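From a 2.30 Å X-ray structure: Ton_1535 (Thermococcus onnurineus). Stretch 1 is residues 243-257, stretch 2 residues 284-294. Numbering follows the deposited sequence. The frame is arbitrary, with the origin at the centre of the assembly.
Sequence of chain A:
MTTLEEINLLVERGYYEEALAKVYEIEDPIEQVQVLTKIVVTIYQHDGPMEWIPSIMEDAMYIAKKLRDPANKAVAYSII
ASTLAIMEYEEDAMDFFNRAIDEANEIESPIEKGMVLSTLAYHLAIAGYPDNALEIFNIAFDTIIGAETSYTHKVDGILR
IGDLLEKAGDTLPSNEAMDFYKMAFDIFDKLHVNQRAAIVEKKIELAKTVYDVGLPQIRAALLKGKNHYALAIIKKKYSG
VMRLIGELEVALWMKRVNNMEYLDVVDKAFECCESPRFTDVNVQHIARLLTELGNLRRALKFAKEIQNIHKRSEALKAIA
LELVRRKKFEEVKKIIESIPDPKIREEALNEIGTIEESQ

Stretch 1 243-257: RLIGELEVALWMKRV
Stretch 2 284-294: QHIARLLTELG

Two helices of one chain run side by side in nearly the same direction, packed through an interlocking leucine and isoleucine seam that is closed at its C-terminal end by a salt bridge and a lysine-to-carbonyl hydrogen bond. Residues 243-256 and 284-293 are helical with regular i to i+4 backbone bonds, and both helices begin earlier in the chain. Their axes approach to 9.8 Å and cross at +22°, N-to-C directions aligned. The register is set by three CA-CA pairs: Ile245 with Ile286 at 6.6 Å, Leu248 with Leu289 at 6.7 Å and Leu252 with Leu293 at 5.8 Å. The contact buries 675 Å², both sides summed.

Three leucines act as knobs. Leu248 (m, t) points toward the partner and sits among Ile286, Leu289, Leu290 and Leu293, its CD2 4.0 Å from Leu293 CD1. Leu289 (m, t) answers from the other helix, entering the hole formed by Ile245, Leu248, Glu249 and Leu252; its CD2 lies 3.8 Å from Leu252 CD2. Leu293 (m, t) fills the next hole, among Leu248, Ala251, Leu252 and Lys255. It gives up more area than any other residue here, and its CD2 lies 3.8 Å from Ala251 C, beside the small Ala251 side chain, while the same CD2 stands 3.6 Å from Leu252 CA. Leu252 takes the t, p rotamer: its CB leaves sideways, but its end turns nearer the partner.

At the N-terminal end, Ile245 (chi1 -88°, chi2 71°) brings CD1 to 3.5 Å from Ile286 CG1, with Ile286 in m, t. His285 (chi1 -168°, chi2 13°) points toward the first helix and presents its ring edge to Glu249, with NE2 3.6 Å from OE2, a contact beyond hydrogen-bonding range.

Polar groups finish the other end. Arg256, extended in m, t, t, donates from NH2 to Glu292 OE1 at 2.9 Å, a salt bridge whose carboxylate oxygen lies near the guanidinium plane; Glu292 is m, t with chi3 13°. One residue earlier, Lys255 (t, t, t, p) sends NZ to Leu293 O at 3.0 Å, and its aliphatic part helps form the hole around Leu293 (Lys255 CD to Leu293 CD2 4.3 Å), while NZ reaches the end of the helix.

That terminus is a Schellman turn. Gly294, at phi 96° and psi 6°, bonds from N to Thr291 O at 2.8 Å and weakly to Leu290 O at 3.1 Å. A CB at these angles would jam against the preceding carbonyl oxygen, which by itself calls for glycine.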

# COMPACT_ATOMS: atom_id res chain seq x y z
N ARG A 243 -6.76 7.70 -16.01
CA ARG A 243 -7.75 6.64 -16.15
C ARG A 243 -7.32 5.60 -17.19
O ARG A 243 -7.62 4.41 -17.06
CB ARG A 243 -9.11 7.19 -16.53
CG ARG A 243 -10.17 6.12 -16.52
CD ARG A 243 -11.54 6.64 -16.81
NE ARG A 243 -12.37 5.59 -17.38
CZ ARG A 243 -13.60 5.76 -17.84
NH1 ARG A 243 -14.18 6.96 -17.77
NH2 ARG A 243 -14.27 4.73 -18.34
N LEU A 244 -6.64 6.06 -18.23
CA LEU A 244 -6.13 5.18 -19.25
C LEU A 244 -5.02 4.31 -18.67
O LEU A 244 -5.07 3.08 -18.78
CB LEU A 244 -5.65 5.98 -20.46
CG LEU A 244 -5.10 5.21 -21.66
CD1 LEU A 244 -5.91 3.97 -21.92
CD2 LEU A 244 -5.11 6.11 -22.90
N ILE A 245 -4.02 4.94 -18.07
CA ILE A 245 -2.90 4.21 -17.51
C ILE A 245 -3.41 3.21 -16.48
O ILE A 245 -2.98 2.06 -16.45
CB ILE A 245 -1.85 5.14 -16.86
CG1 ILE A 245 -0.83 5.62 -17.88
CG2 ILE A 245 -1.07 4.40 -15.77
CD1 ILE A 245 -1.36 6.58 -18.86
N GLY A 246 -4.36 3.64 -15.66
CA GLY A 246 -4.83 2.81 -14.57
C GLY A 246 -5.52 1.57 -15.10
O GLY A 246 -5.30 0.46 -14.61
N GLU A 247 -6.35 1.76 -16.11
CA GLU A 247 -7.03 0.63 -16.72
C GLU A 247 -6.01 -0.33 -17.34
O GLU A 247 -6.14 -1.54 -17.19
CB GLU A 247 -8.11 1.09 -17.70
CG GLU A 247 -9.33 1.71 -16.99
CD GLU A 247 -10.36 2.34 -17.94
OE1 GLU A 247 -10.04 2.57 -19.13
OE2 GLU A 247 -11.49 2.61 -17.49
N LEU A 248 -4.98 0.21 -17.99
CA LEU A 248 -3.93 -0.62 -18.57
C LEU A 248 -3.13 -1.40 -17.53
O LEU A 248 -2.82 -2.58 -17.73
CB LEU A 248 -2.99 0.21 -19.45
CG LEU A 248 -3.70 0.77 -20.69
CD1 LEU A 248 -2.77 1.61 -21.55
CD2 LEU A 248 -4.26 -0.36 -21.49
N GLU A 249 -2.79 -0.74 -16.43
CA GLU A 249 -2.07 -1.40 -15.35
C GLU A 249 -2.93 -2.55 -14.82
O GLU A 249 -2.42 -3.63 -14.54
CB GLU A 249 -1.72 -0.40 -14.22
CG GLU A 249 -0.72 0.68 -14.64
CD GLU A 249 -0.26 1.61 -13.50
OE1 GLU A 249 -1.08 1.93 -12.61
OE2 GLU A 249 0.92 2.04 -13.53
N VAL A 250 -4.23 -2.33 -14.73
CA VAL A 250 -5.11 -3.37 -14.24
C VAL A 250 -5.17 -4.53 -15.23
O VAL A 250 -5.10 -5.69 -14.84
CB VAL A 250 -6.51 -2.84 -13.93
CG1 VAL A 250 -7.52 -3.98 -13.91
CG2 VAL A 250 -6.49 -2.15 -12.59
N ALA A 251 -5.27 -4.21 -16.52
CA ALA A 251 -5.29 -5.25 -17.54
C ALA A 251 -4.00 -6.08 -17.42
O ALA A 251 -4.03 -7.30 -17.54
CB ALA A 251 -5.40 -4.65 -18.92
N LEU A 252 -2.90 -5.41 -17.15
CA LEU A 252 -1.61 -6.08 -17.05
C LEU A 252 -1.58 -7.03 -15.85
O LEU A 252 -1.03 -8.13 -15.92
CB LEU A 252 -0.49 -5.04 -16.94
CG LEU A 252 0.94 -5.57 -17.01
CD1 LEU A 252 1.12 -6.44 -18.26
CD2 LEU A 252 1.91 -4.41 -17.01
N TRP A 253 -2.19 -6.62 -14.75
CA TRP A 253 -2.21 -7.49 -13.59
C TRP A 253 -3.12 -8.69 -13.85
O TRP A 253 -2.80 -9.83 -13.49
CB TRP A 253 -2.62 -6.74 -12.32
CG TRP A 253 -2.73 -7.69 -11.18
CD1 TRP A 253 -3.87 -8.19 -10.64
CD2 TRP A 253 -1.65 -8.32 -10.50
NE1 TRP A 253 -3.57 -9.08 -9.63
CE2 TRP A 253 -2.20 -9.17 -9.53
CE3 TRP A 253 -0.25 -8.22 -10.60
CZ2 TRP A 253 -1.42 -9.94 -8.68
CZ3 TRP A 253 0.52 -8.99 -9.77
CH2 TRP A 253 -0.06 -9.83 -8.81
N MET A 254 -4.25 -8.44 -14.50
CA MET A 254 -5.17 -9.52 -14.83
C MET A 254 -4.45 -10.52 -15.73
O MET A 254 -4.66 -11.74 -15.62
CB MET A 254 -6.42 -8.95 -15.51
CG MET A 254 -7.17 -7.94 -14.65
SD MET A 254 -8.64 -7.29 -15.39
CE MET A 254 -9.50 -8.81 -15.60
N LYS A 255 -3.59 -10.01 -16.60
CA LYS A 255 -2.90 -10.85 -17.57
C LYS A 255 -1.95 -11.77 -16.84
O LYS A 255 -1.75 -12.91 -17.22
CB LYS A 255 -2.13 -10.00 -18.57
CG LYS A 255 -1.44 -10.76 -19.70
CD LYS A 255 -0.52 -9.80 -20.45
CE LYS A 255 0.58 -10.53 -21.21
NZ LYS A 255 0.06 -11.18 -22.45
N ARG A 256 -1.37 -11.26 -15.76
CA ARG A 256 -0.35 -11.98 -15.02
C ARG A 256 -0.91 -13.03 -14.04
O ARG A 256 -0.22 -13.98 -13.68
CB ARG A 256 0.58 -10.98 -14.35
CG ARG A 256 1.34 -10.20 -15.40
CD ARG A 256 2.24 -9.11 -14.85
NE ARG A 256 3.12 -8.59 -15.89
CZ ARG A 256 3.91 -7.53 -15.75
NH1 ARG A 256 3.92 -6.87 -14.60
NH2 ARG A 256 4.68 -7.13 -16.75
N VAL A 257 -2.15 -12.84 -13.62
CA VAL A 257 -2.85 -13.88 -12.87
C VAL A 257 -3.70 -14.74 -13.82
O VAL A 257 -4.66 -15.39 -13.43
CB VAL A 257 -3.67 -13.30 -11.71
CG1 VAL A 257 -2.78 -12.47 -10.81
CG2 VAL A 257 -4.83 -12.44 -12.22
N GLN A 284 5.51 7.49 -23.24
CA GLN A 284 6.49 6.46 -22.90
C GLN A 284 5.88 5.39 -22.03
O GLN A 284 6.09 4.19 -22.24
CB GLN A 284 7.67 7.09 -22.19
CG GLN A 284 8.37 8.13 -23.04
CD GLN A 284 9.27 9.02 -22.24
OE1 GLN A 284 9.65 8.69 -21.12
NE2 GLN A 284 9.64 10.16 -22.81
N HIS A 285 5.11 5.82 -21.05
CA HIS A 285 4.53 4.91 -20.08
C HIS A 285 3.53 3.96 -20.75
O HIS A 285 3.54 2.75 -20.52
CB HIS A 285 3.86 5.70 -18.95
CG HIS A 285 3.49 4.86 -17.77
ND1 HIS A 285 3.96 3.58 -17.59
CD2 HIS A 285 2.69 5.12 -16.71
CE1 HIS A 285 3.47 3.08 -16.46
NE2 HIS A 285 2.69 4.00 -15.91
N ILE A 286 2.67 4.53 -21.59
CA ILE A 286 1.67 3.73 -22.29
C ILE A 286 2.33 2.74 -23.25
O ILE A 286 1.88 1.60 -23.38
CB ILE A 286 0.65 4.63 -22.99
CG1 ILE A 286 -0.23 5.31 -21.95
CG2 ILE A 286 -0.21 3.83 -23.95
CD1 ILE A 286 -1.03 6.48 -22.49
N ALA A 287 3.42 3.18 -23.90
CA ALA A 287 4.17 2.31 -24.81
C ALA A 287 4.75 1.10 -24.08
O ALA A 287 4.74 -0.02 -24.58
CB ALA A 287 5.28 3.10 -25.52
N ARG A 288 5.26 1.33 -22.88
CA ARG A 288 5.80 0.23 -22.11
C ARG A 288 4.67 -0.70 -21.68
O ARG A 288 4.79 -1.93 -21.80
CB ARG A 288 6.56 0.78 -20.90
CG ARG A 288 7.06 -0.25 -19.91
CD ARG A 288 7.22 0.41 -18.55
NE ARG A 288 7.86 1.72 -18.69
CZ ARG A 288 7.62 2.79 -17.93
NH1 ARG A 288 6.72 2.73 -16.95
NH2 ARG A 288 8.26 3.93 -18.17
N LEU A 289 3.57 -0.12 -21.21
CA LEU A 289 2.43 -0.93 -20.75
C LEU A 289 1.91 -1.82 -21.86
O LEU A 289 1.72 -3.01 -21.66
CB LEU A 289 1.31 -0.06 -20.18
CG LEU A 289 1.60 0.48 -18.77
CD1 LEU A 289 0.63 1.57 -18.37
CD2 LEU A 289 1.53 -0.66 -17.79
N LEU A 290 1.70 -1.24 -23.04
CA LEU A 290 1.18 -1.99 -24.16
C LEU A 290 2.14 -3.09 -24.63
O LEU A 290 1.71 -4.15 -25.09
CB LEU A 290 0.83 -1.04 -25.30
CG LEU A 290 -0.37 -0.15 -24.99
CD1 LEU A 290 -0.48 0.97 -26.00
CD2 LEU A 290 -1.64 -0.98 -24.95
N THR A 291 3.44 -2.83 -24.52
CA THR A 291 4.40 -3.86 -24.85
C THR A 291 4.31 -5.05 -23.89
O THR A 291 4.14 -6.19 -24.33
CB THR A 291 5.83 -3.32 -24.90
OG1 THR A 291 5.93 -2.38 -25.97
CG2 THR A 291 6.82 -4.45 -25.15
N GLU A 292 4.38 -4.79 -22.58
CA GLU A 292 4.28 -5.87 -21.60
C GLU A 292 2.94 -6.59 -21.70
O GLU A 292 2.83 -7.77 -21.37
CB GLU A 292 4.52 -5.34 -20.17
CG GLU A 292 5.86 -4.63 -20.02
CD GLU A 292 6.13 -4.10 -18.61
OE1 GLU A 292 5.41 -4.48 -17.66
OE2 GLU A 292 7.08 -3.29 -18.46
N LEU A 293 1.93 -5.89 -22.17
CA LEU A 293 0.63 -6.50 -22.37
C LEU A 293 0.63 -7.45 -23.57
O LEU A 293 -0.15 -8.40 -23.61
CB LEU A 293 -0.45 -5.43 -22.55
CG LEU A 293 -0.97 -4.79 -21.27
CD1 LEU A 293 -1.62 -3.43 -21.57
CD2 LEU A 293 -1.93 -5.73 -20.57
N GLY A 294 1.49 -7.18 -24.54
CA GLY A 294 1.52 -7.97 -25.76
C GLY A 294 0.73 -7.35 -26.90
O GLY A 294 0.56 -7.97 -27.95